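Local coordinates for protein inositol 2-dehydrogenase (Sinorhizobium meliloti, PDB 4HKT) that catalyses the NAD+-dependent oxidation of myo-inositol to scyllo-inosose (2-keto-myo-inositol), the first step of myo-inositol degradation, at residues 69-81 with 92-106. Numbering follows the deposited sequence.
With EDO (1,2-ethanediol), chain U; EDO (1,2-ethanediol), chain C.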
loop_
_atom_site.group_PDB
_atom_site.type_symbol
_atom_site.label_atom_id
_atom_site.label_comp_id
_atom_site.label_asym_id
_atom_site.label_seq_id
_atom_site.Cartn_x
_atom_site.Cartn_y
_atom_site.Cartn_z
ATOM N N ILE B 69 20.962 -25.917 -20.232
ATOM C CA ILE B 69 22.377 -25.559 -20.125
ATOM C C ILE B 69 22.532 -24.437 -19.086
ATOM O O ILE B 69 22.094 -23.276 -19.304
ATOM C CB ILE B 69 22.973 -25.130 -21.474
ATOM C CG1 ILE B 69 22.764 -26.204 -22.538
ATOM C CG2 ILE B 69 24.441 -24.759 -21.302
ATOM C CD1 ILE B 69 23.025 -25.739 -23.964
ATOM N N CYS B 70 23.144 -24.825 -17.964
ATOM C CA CYS B 70 23.416 -23.977 -16.815
ATOM C C CYS B 70 24.916 -23.997 -16.489
ATOM O O CYS B 70 25.289 -23.746 -15.369
ATOM C CB CYS B 70 22.637 -24.492 -15.595
ATOM S SG CYS B 70 20.859 -24.497 -15.904
ATOM N N THR B 71 25.752 -24.316 -17.461
ATOM C CA THR B 71 27.197 -24.336 -17.264
ATOM C C THR B 71 27.747 -22.911 -17.355
ATOM O O THR B 71 27.011 -21.972 -17.632
ATOM C CB THR B 71 27.859 -25.229 -18.332
ATOM O OG1 THR B 71 27.312 -24.895 -19.607
ATOM C CG2 THR B 71 27.614 -26.709 -18.041
ATOM N N PRO B 72 29.051 -22.738 -17.147
ATOM C CA PRO B 72 29.593 -21.393 -17.284
ATOM C C PRO B 72 29.349 -20.778 -18.661
ATOM O O PRO B 72 29.264 -21.496 -19.656
ATOM C CB PRO B 72 31.088 -21.613 -17.091
ATOM C CG PRO B 72 31.159 -22.786 -16.173
ATOM C CD PRO B 72 30.069 -23.689 -16.667
ATOM N N THR B 73 29.291 -19.450 -18.689
ATOM C CA THR B 73 28.993 -18.672 -19.892
ATOM C C THR B 73 29.871 -18.990 -21.100
ATOM O O THR B 73 29.364 -19.058 -22.203
ATOM C CB THR B 73 29.131 -17.187 -19.582
ATOM O OG1 THR B 73 28.139 -16.812 -18.625
ATOM C CG2 THR B 73 29.024 -16.342 -20.850
ATOM N N ASP B 74 31.181 -19.187 -20.886
ATOM C CA ASP B 74 32.090 -19.543 -21.984
ATOM C C ASP B 74 31.858 -20.898 -22.678
ATOM O O ASP B 74 32.463 -21.142 -23.697
ATOM C CB ASP B 74 33.570 -19.383 -21.567
ATOM C CG ASP B 74 34.013 -20.384 -20.501
ATOM O OD1 ASP B 74 33.277 -21.320 -20.160
ATOM O OD2 ASP B 74 35.150 -20.243 -20.017
ATOM N N THR B 75 30.949 -21.729 -22.159
ATOM C CA THR B 75 30.557 -22.987 -22.803
ATOM C C THR B 75 29.221 -22.952 -23.550
ATOM O O THR B 75 28.911 -23.866 -24.295
ATOM C CB THR B 75 30.443 -24.097 -21.759
ATOM O OG1 THR B 75 29.428 -23.754 -20.798
ATOM C CG2 THR B 75 31.809 -24.299 -21.034
ATOM N N HIS B 76 28.452 -21.877 -23.382
ATOM C CA HIS B 76 27.105 -21.800 -23.953
ATOM C C HIS B 76 27.015 -21.996 -25.443
ATOM O O HIS B 76 26.257 -22.860 -25.896
ATOM C CB HIS B 76 26.405 -20.516 -23.495
ATOM C CG HIS B 76 26.089 -20.539 -22.032
ATOM N ND1 HIS B 76 25.332 -19.570 -21.399
ATOM C CD2 HIS B 76 26.428 -21.440 -21.076
ATOM C CE1 HIS B 76 25.230 -19.870 -20.117
ATOM N NE2 HIS B 76 25.883 -21.003 -19.898
ATOM N N ALA B 77 27.749 -21.211 -26.225
ATOM C CA ALA B 77 27.487 -21.240 -27.663
ATOM C C ALA B 77 27.848 -22.608 -28.278
ATOM O O ALA B 77 27.134 -23.145 -29.150
ATOM C CB ALA B 77 28.188 -20.105 -28.380
ATOM N N ASP B 78 28.948 -23.164 -27.801
ATOM C CA ASP B 78 29.421 -24.453 -28.292
ATOM C C ASP B 78 28.429 -25.550 -27.900
ATOM O O ASP B 78 28.129 -26.434 -28.681
ATOM C CB ASP B 78 30.797 -24.763 -27.684
ATOM C CG ASP B 78 31.921 -23.982 -28.331
ATOM O OD1 ASP B 78 31.706 -23.351 -29.378
ATOM O OD2 ASP B 78 33.045 -23.987 -27.783
ATOM N N LEU B 79 27.928 -25.485 -26.685
ATOM C CA LEU B 79 26.981 -26.491 -26.229
ATOM C C LEU B 79 25.662 -26.406 -26.976
ATOM O O LEU B 79 25.095 -27.446 -27.355
ATOM C CB LEU B 79 26.775 -26.410 -24.734
ATOM C CG LEU B 79 27.919 -27.005 -23.928
ATOM C CD1 LEU B 79 27.708 -26.681 -22.468
ATOM C CD2 LEU B 79 28.051 -28.520 -24.131
ATOM N N ILE B 80 25.196 -25.186 -27.263
ATOM C CA ILE B 80 23.998 -25.013 -28.084
ATOM C C ILE B 80 24.221 -25.651 -29.456
ATOM O O ILE B 80 23.386 -26.417 -29.935
ATOM C CB ILE B 80 23.596 -23.519 -28.252
ATOM C CG1 ILE B 80 23.168 -22.926 -26.916
ATOM C CG2 ILE B 80 22.482 -23.400 -29.272
ATOM C CD1 ILE B 80 23.189 -21.396 -26.877
ATOM N N GLU B 81 25.338 -25.360 -30.106
ATOM C CA GLU B 81 25.593 -25.934 -31.439
ATOM C C GLU B 81 25.649 -27.480 -31.412
ATOM O O GLU B 81 25.085 -28.147 -32.289
ATOM C CB GLU B 81 26.895 -25.373 -32.027
ATOM C CG GLU B 81 26.802 -23.924 -32.429
ATOM C CD GLU B 81 28.119 -23.319 -32.891
ATOM O OE1 GLU B 81 29.193 -23.864 -32.538
ATOM O OE2 GLU B 81 28.078 -22.260 -33.565
ATOM N N CYS B 92 18.827 -22.591 -22.851
ATOM C CA CYS B 92 20.114 -22.109 -22.399
ATOM C C CYS B 92 20.026 -20.858 -21.527
ATOM O O CYS B 92 19.450 -19.877 -21.940
ATOM C CB CYS B 92 21.021 -21.837 -23.597
ATOM S SG CYS B 92 22.744 -21.620 -23.108
ATOM N N GLU B 93 20.587 -20.911 -20.325
ATOM C CA GLU B 93 20.721 -19.711 -19.500
ATOM C C GLU B 93 21.481 -18.590 -20.252
ATOM O O GLU B 93 22.351 -18.854 -21.083
ATOM C CB GLU B 93 21.422 -20.019 -18.194
ATOM C CG GLU B 93 20.485 -20.479 -17.085
ATOM C CD GLU B 93 19.499 -19.389 -16.648
ATOM O OE1 GLU B 93 19.864 -18.193 -16.681
ATOM O OE2 GLU B 93 18.344 -19.737 -16.332
ATOM N N LYS B 94 21.132 -17.349 -19.947
ATOM C CA LYS B 94 21.800 -16.220 -20.548
ATOM C C LYS B 94 23.278 -16.328 -20.234
ATOM O O LYS B 94 23.643 -16.873 -19.199
ATOM C CB LYS B 94 21.264 -14.907 -19.995
ATOM C CG LYS B 94 21.807 -14.603 -18.622
ATOM C CD LYS B 94 21.666 -13.156 -18.272
ATOM C CE LYS B 94 22.197 -12.921 -16.884
ATOM N NZ LYS B 94 23.667 -12.820 -16.918
ATOM N N PRO B 95 24.136 -15.826 -21.126
ATOM C CA PRO B 95 23.869 -15.387 -22.488
ATOM C C PRO B 95 24.137 -16.565 -23.435
ATOM O O PRO B 95 24.561 -17.631 -23.001
ATOM C CB PRO B 95 24.934 -14.314 -22.715
ATOM C CG PRO B 95 26.094 -14.808 -21.943
ATOM C CD PRO B 95 25.533 -15.543 -20.748
ATOM N N ILE B 96 23.893 -16.366 -24.715
ATOM C CA ILE B 96 24.338 -17.316 -25.718
ATOM C C ILE B 96 25.851 -17.240 -25.778
ATOM O O ILE B 96 26.555 -18.261 -25.793
ATOM C CB ILE B 96 23.718 -17.011 -27.072
ATOM C CG1 ILE B 96 22.213 -17.346 -27.017
ATOM C CG2 ILE B 96 24.362 -17.872 -28.147
ATOM C CD1 ILE B 96 21.414 -16.780 -28.146
ATOM N N ASP B 97 26.346 -16.006 -25.824
ATOM C CA ASP B 97 27.783 -15.725 -25.751
ATOM C C ASP B 97 27.929 -14.254 -25.451
ATOM O O ASP B 97 26.997 -13.485 -25.651
ATOM C CB ASP B 97 28.508 -16.069 -27.054
ATOM C CG ASP B 97 30.025 -16.116 -26.882
ATOM O OD1 ASP B 97 30.509 -17.103 -26.316
ATOM O OD2 ASP B 97 30.717 -15.160 -27.317
ATOM N N LEU B 98 29.081 -13.837 -24.953
ATOM C CA LEU B 98 29.306 -12.412 -24.772
ATOM C C LEU B 98 29.659 -11.686 -26.055
ATOM O O LEU B 98 29.654 -10.449 -26.077
ATOM C CB LEU B 98 30.354 -12.158 -23.678
ATOM C CG LEU B 98 29.890 -12.687 -22.329
ATOM C CD1 LEU B 98 31.002 -12.615 -21.291
ATOM C CD2 LEU B 98 28.666 -11.958 -21.822
ATOM N N ASP B 99 29.952 -12.411 -27.127
ATOM C CA ASP B 99 30.390 -11.813 -28.373
ATOM C C ASP B 99 29.314 -11.967 -29.439
ATOM O O ASP B 99 28.960 -13.074 -29.792
ATOM C CB ASP B 99 31.684 -12.501 -28.859
ATOM C CG ASP B 99 32.200 -11.927 -30.166
ATOM O OD1 ASP B 99 33.236 -11.269 -30.139
ATOM O OD2 ASP B 99 31.597 -12.124 -31.223
ATOM N N ALA B 100 28.849 -10.860 -30.012
ATOM C CA ALA B 100 27.641 -10.910 -30.835
ATOM C C ALA B 100 27.864 -11.693 -32.144
ATOM O O ALA B 100 26.956 -12.373 -32.655
ATOM C CB ALA B 100 27.135 -9.495 -31.134
ATOM N N GLU B 101 29.077 -11.595 -32.684
ATOM C CA GLU B 101 29.429 -12.357 -33.856
ATOM C C GLU B 101 29.353 -13.876 -33.577
ATOM O O GLU B 101 28.775 -14.622 -34.369
ATOM C CB GLU B 101 30.838 -11.991 -34.349
ATOM C CG GLU B 101 31.119 -12.521 -35.748
ATOM C CD GLU B 101 30.515 -11.660 -36.880
ATOM O OE1 GLU B 101 29.316 -11.243 -36.826
ATOM O OE2 GLU B 101 31.264 -11.390 -37.858
ATOM N N ARG B 102 29.926 -14.316 -32.473
ATOM C CA ARG B 102 29.750 -15.737 -32.021
ATOM C C ARG B 102 28.284 -16.146 -31.881
ATOM O O ARG B 102 27.903 -17.290 -32.227
ATOM C CB ARG B 102 30.437 -15.943 -30.666
ATOM C CG ARG B 102 30.496 -17.362 -30.129
ATOM C CD ARG B 102 31.313 -18.281 -31.046
ATOM N NE ARG B 102 31.136 -19.696 -30.732
ATOM C CZ ARG B 102 30.223 -20.501 -31.281
ATOM N NH1 ARG B 102 29.322 -20.050 -32.170
ATOM N NH2 ARG B 102 30.226 -21.787 -30.964
ATOM N N VAL B 103 27.461 -15.247 -31.334
ATOM C CA VAL B 103 26.026 -15.532 -31.143
ATOM C C VAL B 103 25.385 -15.763 -32.501
ATOM O O VAL B 103 24.624 -16.705 -32.691
ATOM C CB VAL B 103 25.280 -14.401 -30.414
ATOM C CG1 VAL B 103 23.786 -14.682 -30.424
ATOM C CG2 VAL B 103 25.835 -14.188 -29.011
ATOM N N ARG B 104 25.674 -14.887 -33.442
ATOM C CA ARG B 104 25.204 -15.008 -34.825
ATOM C C ARG B 104 25.568 -16.316 -35.498
ATOM O O ARG B 104 24.730 -16.928 -36.164
ATOM C CB ARG B 104 25.696 -13.811 -35.675
ATOM C CG ARG B 104 24.854 -12.540 -35.492
ATOM C CD ARG B 104 25.218 -11.470 -36.523
ATOM N NE ARG B 104 26.533 -10.924 -36.196
ATOM C CZ ARG B 104 26.755 -9.865 -35.408
ATOM N NH1 ARG B 104 25.742 -9.152 -34.877
ATOM N NH2 ARG B 104 28.011 -9.487 -35.188
ATOM N N ALA B 105 26.800 -16.761 -35.300
ATOM C CA ALA B 105 27.253 -18.034 -35.830
ATOM C C ALA B 105 26.463 -19.183 -35.215
ATOM O O ALA B 105 26.081 -20.110 -35.900
ATOM C CB ALA B 105 28.748 -18.223 -35.549
ATOM N N CYS B 106 26.239 -19.111 -33.916
ATOM C CA CYS B 106 25.472 -20.102 -33.193
ATOM C C CYS B 106 24.003 -20.217 -33.696
ATOM O O CYS B 106 23.529 -21.295 -34.019
ATOM C CB CYS B 106 25.546 -19.742 -31.716
ATOM S SG CYS B 106 24.599 -20.762 -30.611
HETATM C C1 EDO U . 31.289 -27.478 -30.726
HETATM O O1 EDO U . 31.316 -28.814 -31.250
HETATM C C2 EDO U . 30.219 -26.643 -31.407
HETATM O O2 EDO U . 30.488 -26.362 -32.792
HETATM C C1 EDO C . 31.857 -8.880 -24.499
HETATM O O1 EDO C . 32.307 -9.486 -25.698
HETATM C C2 EDO C . 32.552 -9.456 -23.266
HETATM O O2 EDO C . 33.463 -8.492 -22.747
HETATM O O HOH W 1 29.569 -19.373 -25.126
HETATM O O HOH W 2 32.482 -20.321 -28.427
#
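Ile69 and Cys92 pair as neighbours in a parallel sheet, and Glu93 N donates to Ile69 O at 3.0 Å. Beyond the strands, both segments lead into helices. The axes of 76-81 and 100-106 run nearly parallel, 7° apart, with a closest approach of 9.8 Å. A cis peptide bond precedes Pro95 in the loop between strand and second helix.

His76 ties its helix to that loop. Its ND1 donates to Pro95 O at 2.6 Å, with the acceptor in the ring plane. NE2 donates to Thr71 O, so bonds at both nitrogens fix the ring's rotation. Cys92 SG sits over one ring face, 3.9 Å from the centroid and displaced toward the rim; Thr73 CA covers the opposite face. Thr73 CG2 presses tightly on Pro95 CG at 3.5 Å. A water bridges Ala77 N and Asp97 OD1.

Between the helices, Arg102 lays its guanidinium flat over Ala77 CB. CG stands anti to the backbone N (chi1 -173°), and the bend at chi2 brings the group back to helix 76-81. NH2 meets Asp78 OD1 at 2.7 Å, in the guanidinium plane, and makes a weak bond to Glu81 OE1. NH1 reaches Glu81 OE2 at 2.9 Å, from above the carboxylate plane. Asp78, Glu81 and Arg102 thus form a salt-bridge network between the helices. Deeper in, Ile80 CG2 touches Cys106 SG at 3.6 Å, while Ile80 CD1 meets Cys92 SG and Ile96 CG2.

The contact belongs to the NAD-binding Rossmann fold. Helix 76-85 is the crossover of a beta-alpha-beta unit joining strands 66-69 and 89-93. Strand 4-9 flanks Ile69, the Cys92 backbone hydrogen-bonds to Met118 and Gly120, on the side of strand 117-120, and helix 305-324 packs on Val103.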